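EDTA monooxygenase (EDTA-degrading bacterium BNC1, PDB 5DQP) oxidises EDTA as a flavin-dependent monooxygenase of the luciferase-like NtaA/SnaA/DszA family, working with a partner flavin reductase. Local coordinates at the interface of chains A and B. Residues are numbered along the deposited sequence; one frame, centred on the assembly and turned at random. Chains: chain A/B, EDTA monooxygenase.

Contact 1: the interface of chains A and B. Residues chain A 22, 29, 64-65, 67-69; chain B 166, 178-179.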
ATOM      1  N   TRP A  22       9.042  16.936 -14.515  1.00 18.72           N
ATOM      2  CA  TRP A  22       7.592  17.025 -14.614  1.00 19.31           C
ATOM      3  C   TRP A  22       7.118  18.147 -15.523  1.00 20.27           C
ATOM      4  O   TRP A  22       5.920  18.206 -15.825  1.00 19.63           O
ATOM      5  CB  TRP A  22       6.950  17.175 -13.241  1.00 16.57           C
ATOM      6  CG  TRP A  22       7.351  18.363 -12.438  1.00 20.52           C
ATOM      7  CD1 TRP A  22       8.418  19.206 -12.653  1.00 18.01           C
ATOM      8  CD2 TRP A  22       6.687  18.849 -11.257  1.00 18.55           C
ATOM      9  NE1 TRP A  22       8.459  20.157 -11.664  1.00 18.14           N
ATOM     10  CE2 TRP A  22       7.405  19.975 -10.807  1.00 20.78           C
ATOM     11  CE3 TRP A  22       5.543  18.446 -10.546  1.00 23.57           C
ATOM     12  CZ2 TRP A  22       7.023  20.706  -9.668  1.00 21.00           C
ATOM     13  CZ3 TRP A  22       5.162  19.178  -9.410  1.00 16.83           C
ATOM     14  CH2 TRP A  22       5.904  20.277  -8.984  1.00 20.05           C
ATOM     15  N   ARG A  29       2.322  18.789 -15.158  1.00 20.36           N
ATOM     16  CA  ARG A  29       2.903  18.412 -13.877  1.00 18.93           C
ATOM     17  C   ARG A  29       1.993  17.475 -13.092  1.00 20.52           C
ATOM     18  O   ARG A  29       2.479  16.677 -12.280  1.00 18.80           O
ATOM     19  CB  ARG A  29       3.235  19.669 -13.068  1.00 18.05           C
ATOM     20  CG  ARG A  29       4.458  20.435 -13.632  1.00 18.36           C
ATOM     21  CD  ARG A  29       4.842  21.639 -12.741  1.00 19.18           C
ATOM     22  NE  ARG A  29       3.812  22.683 -12.659  1.00 25.31           N
ATOM     23  CZ  ARG A  29       3.680  23.683 -13.535  1.00 22.66           C
ATOM     24  NH1 ARG A  29       4.493  23.779 -14.569  1.00 15.40           N
ATOM     25  NH2 ARG A  29       2.714  24.574 -13.388  1.00 24.32           N
ATOM     26  N   ASN A  64      10.525  22.115  -2.784  1.00 26.53           N
ATOM     27  CA  ASN A  64      11.451  22.916  -3.580  1.00 24.81           C
ATOM     28  C   ASN A  64      10.823  23.209  -4.943  1.00 24.89           C
ATOM     29  O   ASN A  64      10.647  22.292  -5.750  1.00 27.72           O
ATOM     30  CB  ASN A  64      12.788  22.161  -3.708  1.00 24.00           C
ATOM     31  CG  ASN A  64      13.869  22.937  -4.475  1.00 27.98           C
ATOM     32  OD1 ASN A  64      13.587  23.871  -5.223  1.00 26.02           O
ATOM     33  ND2 ASN A  64      15.119  22.530  -4.285  1.00 25.63           N
ATOM     34  N   PRO A  65      10.494  24.469  -5.247  1.00 28.28           N
ATOM     35  CA  PRO A  65       9.855  24.780  -6.543  1.00 27.61           C
ATOM     36  C   PRO A  65      10.648  24.328  -7.761  1.00 32.84           C
ATOM     37  O   PRO A  65      10.083  24.234  -8.857  1.00 32.91           O
ATOM     38  CB  PRO A  65       9.732  26.310  -6.529  1.00 29.20           C
ATOM     39  CG  PRO A  65       9.902  26.717  -5.115  1.00 31.68           C
ATOM     40  CD  PRO A  65      10.770  25.678  -4.451  1.00 25.34           C
ATOM     41  N   VAL A  67      12.243  21.369  -8.027  1.00 26.77           N
ATOM     42  CA  VAL A  67      12.479  19.924  -7.995  1.00 24.18           C
ATOM     43  C   VAL A  67      11.148  19.200  -7.907  1.00 25.08           C
ATOM     44  O   VAL A  67      10.416  19.348  -6.922  1.00 22.65           O
ATOM     45  CB  VAL A  67      13.386  19.493  -6.834  1.00 27.91           C
ATOM     46  CG1 VAL A  67      13.579  17.992  -6.874  1.00 26.34           C
ATOM     47  CG2 VAL A  67      14.734  20.215  -6.912  1.00 23.05           C
ATOM     48  N   ARG A  68      10.838  18.422  -8.929  1.00 23.83           N
ATOM     49  CA  ARG A  68       9.640  17.610  -8.887  1.00 16.53           C
ATOM     50  C   ARG A  68       9.608  16.802  -7.587  1.00 24.45           C
ATOM     51  O   ARG A  68      10.668  16.387  -7.080  1.00 21.88           O
ATOM     52  CB  ARG A  68       9.585  16.704 -10.123  1.00 17.88           C
ATOM     53  CG  ARG A  68      10.807  15.834 -10.312  1.00 21.10           C
ATOM     54  CD  ARG A  68      10.540  14.416  -9.856  1.00 22.38           C
ATOM     55  NE  ARG A  68      11.782  13.666  -9.722  1.00 24.51           N
ATOM     56  CZ  ARG A  68      12.686  13.876  -8.763  1.00 26.13           C
ATOM     57  NH1 ARG A  68      12.500  14.829  -7.841  1.00 28.35           N
ATOM     58  NH2 ARG A  68      13.792  13.145  -8.723  1.00 29.76           N
ATOM     59  N   PRO A  69       8.427  16.596  -6.993  1.00 20.57           N
ATOM     60  CA  PRO A  69       8.340  15.715  -5.815  1.00 20.15           C
ATOM     61  C   PRO A  69       8.608  14.272  -6.228  1.00 23.37           C
ATOM     62  O   PRO A  69       8.002  13.766  -7.171  1.00 23.30           O
ATOM     63  CB  PRO A  69       6.901  15.909  -5.326  1.00 25.87           C
ATOM     64  CG  PRO A  69       6.134  16.341  -6.537  1.00 24.57           C
ATOM     65  CD  PRO A  69       7.102  17.092  -7.428  1.00 15.93           C
TER
ATOM     66  N   PHE B 166      -2.048  21.185  -3.758  1.00 29.44           N
ATOM     67  CA  PHE B 166      -1.471  21.315  -5.080  1.00 19.38           C
ATOM     68  C   PHE B 166      -2.405  22.112  -5.990  1.00 26.44           C
ATOM     69  O   PHE B 166      -3.618  21.911  -5.948  1.00 27.96           O
ATOM     70  CB  PHE B 166      -1.248  19.915  -5.654  1.00 24.53           C
ATOM     71  CG  PHE B 166      -0.606  19.896  -7.016  1.00 20.55           C
ATOM     72  CD1 PHE B 166       0.751  20.129  -7.151  1.00 20.99           C
ATOM     73  CD2 PHE B 166      -1.344  19.624  -8.140  1.00 20.24           C
ATOM     74  CE1 PHE B 166       1.361  20.103  -8.396  1.00 19.44           C
ATOM     75  CE2 PHE B 166      -0.733  19.587  -9.384  1.00 21.56           C
ATOM     76  CZ  PHE B 166       0.629  19.841  -9.504  1.00 14.65           C
ATOM     77  N   PRO B 178       4.825  25.963  -8.178  1.00 25.25           N
ATOM     78  CA  PRO B 178       4.188  24.734  -8.681  1.00 22.05           C
ATOM     79  C   PRO B 178       3.651  23.815  -7.595  1.00 23.63           C
ATOM     80  O   PRO B 178       2.759  23.007  -7.891  1.00 23.07           O
ATOM     81  CB  PRO B 178       5.309  24.052  -9.481  1.00 21.31           C
ATOM     82  CG  PRO B 178       6.606  24.675  -8.922  1.00 24.19           C
ATOM     83  CD  PRO B 178       6.208  26.102  -8.665  1.00 23.16           C
ATOM     84  N   PHE B 179       4.149  23.895  -6.359  1.00 16.93           N
ATOM     85  CA  PHE B 179       3.614  23.034  -5.312  1.00 19.94           C
ATOM     86  C   PHE B 179       2.325  23.551  -4.692  1.00 17.26           C
ATOM     87  O   PHE B 179       1.640  22.771  -4.007  1.00 22.70           O
ATOM     88  CB  PHE B 179       4.630  22.836  -4.190  1.00 22.08           C
ATOM     89  CG  PHE B 179       5.657  21.824  -4.498  1.00 23.85           C
ATOM     90  CD1 PHE B 179       6.745  22.147  -5.282  1.00 19.39           C
ATOM     91  CD2 PHE B 179       5.537  20.529  -4.005  1.00 20.73           C
ATOM     92  CE1 PHE B 179       7.712  21.178  -5.583  1.00 20.42           C
ATOM     93  CE2 PHE B 179       6.485  19.573  -4.311  1.00 20.52           C
ATOM     94  CZ  PHE B 179       7.578  19.911  -5.102  1.00 19.18           C
TER
HETATM   95  O   HOH W   1       1.846  22.926 -10.551  1.00 20.41           O
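B:Pro178 and B:Phe179 enter the interface on a turn with helix-like backbone angles and lie against A:Trp22 and the loop of A:Asn64 to A:Pro69. The benzo edge of the indole points into chain B, where its CZ2 lies 3.8 Å from CB of B:Pro178. Its CH2 stands above the rim of one face of the B:Phe179 ring, and its CZ3 is 4.0 Å from CE1 of B:Phe166, whose side chain runs past it the opposite way. Within chain A the indole is sandwiched: CA of A:Arg68 and CD of A:Pro69 cover one face, and CD of A:Arg29 sits over the centre of the other, an arrangement that should hold the ring steady. B:Phe179, with CG beside its backbone N (chi1 -80°), brings its far edge to A:Pro69, CZ being 3.7 Å from CD of that proline. The carbonyl O of A:Val67 meets this ring in plane at its edge. CG of B:Pro178 approaches O of A:Pro65 at 3.5 Å. At the border of this apolar patch, NE of A:Arg29 makes a nearly straight hydrogen bond of 2.9 Å to a water, which also lies 2.8 Å from the carbonyl O of B:Pro178. The site fits a proline-phenylalanine knob of one subunit against a tryptophan-centred surface of the other, contributing mainly apolar contact to the dimer seen here.

Contact 2: the interface of chains A and B. Residues chain A 107, 199-200; chain B 57-61, 71-73.
A:Arg107 and B:Asp57 meet tip to tip across the subunit boundary. From CB the arginine chain sets out with CG anti to the backbone N (chi1 154°), runs extended through CG and CD, and bends at chi3 to turn its guanidinium toward the aspartate. NE takes part in a 3.0 Å hydrogen bond with a water that NH1 also contacts; the same water lies 2.8 Å from the carbonyl O of B:Tyr71 and reaches O of A:Asn199. CZ faces the carboxylate, with CA of B:Pro59 above the rim of one guanidinium face. At the tip, NH1 gives a 2.6 Å salt-bridging hydrogen bond to OD1 of B:Asp57, and NH2 bonds OD2 at 2.9 Å. Both oxygens use their syn lone pairs, and the two planes are only 15° apart, an end-on pairing that fixes the rotation of both groups. A methionine in place of A:Arg107 would probably leave the B:Asp57 carboxylate without its charged mate and free to turn. Nearby, the amide ND2 of A:Asn199 makes a weak 3.3 Å hydrogen bond to O of B:Gln60, while its CB packs 3.7 Å from CB of B:Leu61. B:Asp57 is a predicted FMN ligand, so the pairing may help orient a flavin-site residue from the neighbouring subunit. A:Arg107 projects from helix 102-115 and A:Asn199 from a loop, while the chain B residues lie in the loop after strand 52-55 and in the segment preceding helix 75-85.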
ATOM      1  N   ARG A 107       2.884  -7.577   7.067  1.00 18.64           N
ATOM      2  CA  ARG A 107       1.578  -7.929   6.546  1.00 20.16           C
ATOM      3  C   ARG A 107       1.282  -7.225   5.221  1.00 21.63           C
ATOM      4  O   ARG A 107       0.666  -7.808   4.321  1.00 18.47           O
ATOM      5  CB  ARG A 107       0.553  -7.572   7.611  1.00 24.43           C
ATOM      6  CG  ARG A 107      -0.788  -7.275   7.104  1.00 33.13           C
ATOM      7  CD  ARG A 107      -1.727  -6.969   8.242  1.00 26.34           C
ATOM      8  NE  ARG A 107      -3.008  -7.581   7.951  1.00 25.68           N
ATOM      9  CZ  ARG A 107      -4.176  -7.046   8.264  1.00 25.10           C
ATOM     10  NH1 ARG A 107      -5.283  -7.694   7.955  1.00 25.67           N
ATOM     11  NH2 ARG A 107      -4.233  -5.868   8.880  1.00 21.94           N
ATOM     12  N   ASN A 199      -1.233 -12.736   9.878  1.00 19.97           N
ATOM     13  CA  ASN A 199      -2.468 -13.155   9.227  1.00 19.31           C
ATOM     14  C   ASN A 199      -2.387 -13.090   7.694  1.00 18.86           C
ATOM     15  O   ASN A 199      -3.388 -12.843   7.019  1.00 22.29           O
ATOM     16  CB  ASN A 199      -3.646 -12.333   9.753  1.00 19.28           C
ATOM     17  CG  ASN A 199      -3.530 -10.857   9.430  1.00 24.94           C
ATOM     18  OD1 ASN A 199      -2.469 -10.363   9.049  1.00 23.55           O
ATOM     19  ND2 ASN A 199      -4.625 -10.139   9.603  1.00 22.94           N
ATOM     20  N   VAL A 200      -1.219 -13.344   7.125  1.00 21.65           N
ATOM     21  CA  VAL A 200      -1.057 -13.521   5.685  1.00 20.62           C
ATOM     22  C   VAL A 200      -0.168 -14.744   5.548  1.00 19.40           C
ATOM     23  O   VAL A 200       0.885 -14.793   6.185  1.00 21.18           O
ATOM     24  CB  VAL A 200      -0.418 -12.299   5.001  1.00 20.10           C
ATOM     25  CG1 VAL A 200      -0.255 -12.563   3.496  1.00 20.58           C
ATOM     26  CG2 VAL A 200      -1.220 -11.023   5.258  1.00 22.44           C
TER
ATOM     27  N   ASP B  57     -11.510  -5.333   8.957  1.00 22.99           N
ATOM     28  CA  ASP B  57     -10.119  -5.717   9.181  1.00 25.07           C
ATOM     29  C   ASP B  57      -9.797  -5.738  10.657  1.00 26.06           C
ATOM     30  O   ASP B  57     -10.314  -4.929  11.433  1.00 23.72           O
ATOM     31  CB  ASP B  57      -9.125  -4.766   8.508  1.00 22.71           C
ATOM     32  CG  ASP B  57      -7.702  -5.284   8.618  1.00 29.99           C
ATOM     33  OD1 ASP B  57      -7.506  -6.459   8.218  1.00 26.55           O
ATOM     34  OD2 ASP B  57      -6.816  -4.569   9.171  1.00 27.87           O
ATOM     35  N   GLN B  58      -8.976  -6.697  11.027  1.00 26.19           N
ATOM     36  CA  GLN B  58      -8.169  -6.657  12.222  1.00 26.99           C
ATOM     37  C   GLN B  58      -6.840  -7.309  11.932  1.00 24.22           C
ATOM     38  O   GLN B  58      -6.812  -8.336  11.319  1.00 22.81           O
ATOM     39  CB  GLN B  58      -8.811  -7.430  13.360  1.00 27.14           C
ATOM     40  CG  GLN B  58     -10.152  -6.966  13.834  1.00 25.04           C
ATOM     41  CD  GLN B  58     -10.658  -7.788  14.991  1.00 33.03           C
ATOM     42  OE1 GLN B  58      -9.962  -8.565  15.548  1.00 31.51           O
ATOM     43  NE2 GLN B  58     -11.875  -7.582  15.349  1.00 42.86           N
ATOM     44  N   PRO B  59      -5.769  -6.743  12.452  1.00 24.76           N
ATOM     45  CA  PRO B  59      -4.417  -7.319  12.226  1.00 22.33           C
ATOM     46  C   PRO B  59      -4.129  -8.459  13.193  1.00 23.82           C
ATOM     47  O   PRO B  59      -3.288  -8.374  14.104  1.00 28.32           O
ATOM     48  CB  PRO B  59      -3.494  -6.118  12.461  1.00 22.68           C
ATOM     49  CG  PRO B  59      -4.445  -4.879  12.686  1.00 23.58           C
ATOM     50  CD  PRO B  59      -5.720  -5.458  13.169  1.00 22.99           C
ATOM     51  N   GLN B  60      -4.856  -9.556  13.038  1.00 20.70           N
ATOM     52  CA  GLN B  60      -4.533 -10.753  13.807  1.00 24.12           C
ATOM     53  C   GLN B  60      -5.063 -11.955  13.051  1.00 26.05           C
ATOM     54  O   GLN B  60      -5.911 -11.819  12.162  1.00 24.79           O
ATOM     55  CB  GLN B  60      -5.125 -10.711  15.219  1.00 22.92           C
ATOM     56  CG  GLN B  60      -6.610 -10.376  15.280  1.00 23.28           C
ATOM     57  CD  GLN B  60      -7.525 -11.569  15.077  1.00 31.59           C
ATOM     58  OE1 GLN B  60      -7.090 -12.716  15.145  1.00 34.37           O
ATOM     59  NE2 GLN B  60      -8.813 -11.297  14.806  1.00 31.75           N
ATOM     60  N   LEU B  61      -4.543 -13.130  13.419  1.00 23.40           N
ATOM     61  CA  LEU B  61      -4.969 -14.410  12.873  1.00 27.38           C
ATOM     62  C   LEU B  61      -5.516 -15.264  14.018  1.00 27.60           C
ATOM     63  O   LEU B  61      -4.814 -15.511  14.999  1.00 30.15           O
ATOM     64  CB  LEU B  61      -3.810 -15.125  12.167  1.00 17.94           C
ATOM     65  CG  LEU B  61      -4.231 -16.521  11.681  1.00 25.09           C
ATOM     66  CD1 LEU B  61      -5.150 -16.372  10.494  1.00 20.99           C
ATOM     67  CD2 LEU B  61      -3.048 -17.436  11.342  1.00 21.65           C
ATOM     68  N   TYR B  71      -9.685 -11.901   7.613  1.00 26.24           N
ATOM     69  CA  TYR B  71      -8.795 -10.823   7.191  1.00 24.48           C
ATOM     70  C   TYR B  71      -7.548 -11.392   6.519  1.00 23.54           C
ATOM     71  O   TYR B  71      -6.432 -11.246   7.031  1.00 25.55           O
ATOM     72  CB  TYR B  71      -8.424  -9.968   8.402  1.00 22.70           C
ATOM     73  CG  TYR B  71      -9.567  -9.807   9.383  1.00 22.53           C
ATOM     74  CD1 TYR B  71     -10.720  -9.127   9.021  1.00 22.44           C
ATOM     75  CD2 TYR B  71      -9.489 -10.321  10.680  1.00 24.53           C
ATOM     76  CE1 TYR B  71     -11.777  -8.961   9.919  1.00 20.07           C
ATOM     77  CE2 TYR B  71     -10.549 -10.159  11.588  1.00 24.53           C
ATOM     78  CZ  TYR B  71     -11.685  -9.471  11.193  1.00 23.17           C
ATOM     79  OH  TYR B  71     -12.741  -9.301  12.061  1.00 28.46           O
ATOM     80  N   PRO B  72      -7.697 -12.024   5.350  1.00 24.05           N
ATOM     81  CA  PRO B  72      -6.525 -12.645   4.704  1.00 21.98           C
ATOM     82  C   PRO B  72      -5.526 -11.658   4.142  1.00 29.05           C
ATOM     83  O   PRO B  72      -4.392 -12.065   3.854  1.00 29.84           O
ATOM     84  CB  PRO B  72      -7.147 -13.464   3.567  1.00 24.78           C
ATOM     85  CG  PRO B  72      -8.429 -12.743   3.243  1.00 25.62           C
ATOM     86  CD  PRO B  72      -8.932 -12.207   4.555  1.00 26.22           C
ATOM     87  N   PHE B  73      -5.924 -10.401   3.922  1.00 22.00           N
ATOM     88  CA  PHE B  73      -5.069  -9.374   3.347  1.00 24.02           C
ATOM     89  C   PHE B  73      -5.261  -8.046   4.063  1.00 26.50           C
ATOM     90  O   PHE B  73      -6.368  -7.702   4.485  1.00 25.10           O
ATOM     91  CB  PHE B  73      -5.367  -9.139   1.866  1.00 25.23           C
ATOM     92  CG  PHE B  73      -5.020 -10.291   0.984  1.00 24.04           C
ATOM     93  CD1 PHE B  73      -3.702 -10.620   0.743  1.00 22.66           C
ATOM     94  CD2 PHE B  73      -6.016 -11.025   0.363  1.00 22.41           C
ATOM     95  CE1 PHE B  73      -3.372 -11.667  -0.098  1.00 23.23           C
ATOM     96  CE2 PHE B  73      -5.687 -12.085  -0.472  1.00 22.69           C
ATOM     97  CZ  PHE B  73      -4.368 -12.390  -0.712  1.00 20.60           C
TER
HETATM   98  O   HOH W   2      -4.169  -9.845   6.286  1.00 29.13           O

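The C-alpha centres of contact 1 and contact 2 lie about 37 Å apart, and the two sites have no residue of the same chain in common. Both nevertheless use the stretch between strand 52-55 and helix 75-85: chain A supplies its 64-69 part to contact 1, and chain B its 57-61 and 71-73 parts to contact 2. Because the interface is two-fold symmetric, each subunit presents both parts of this stretch to its neighbour. Contact 1 is chiefly apolar and contact 2 charged and hydrated, so together they would combine packing with directional pairing across the dimer and bring the partner close to the predicted flavin site.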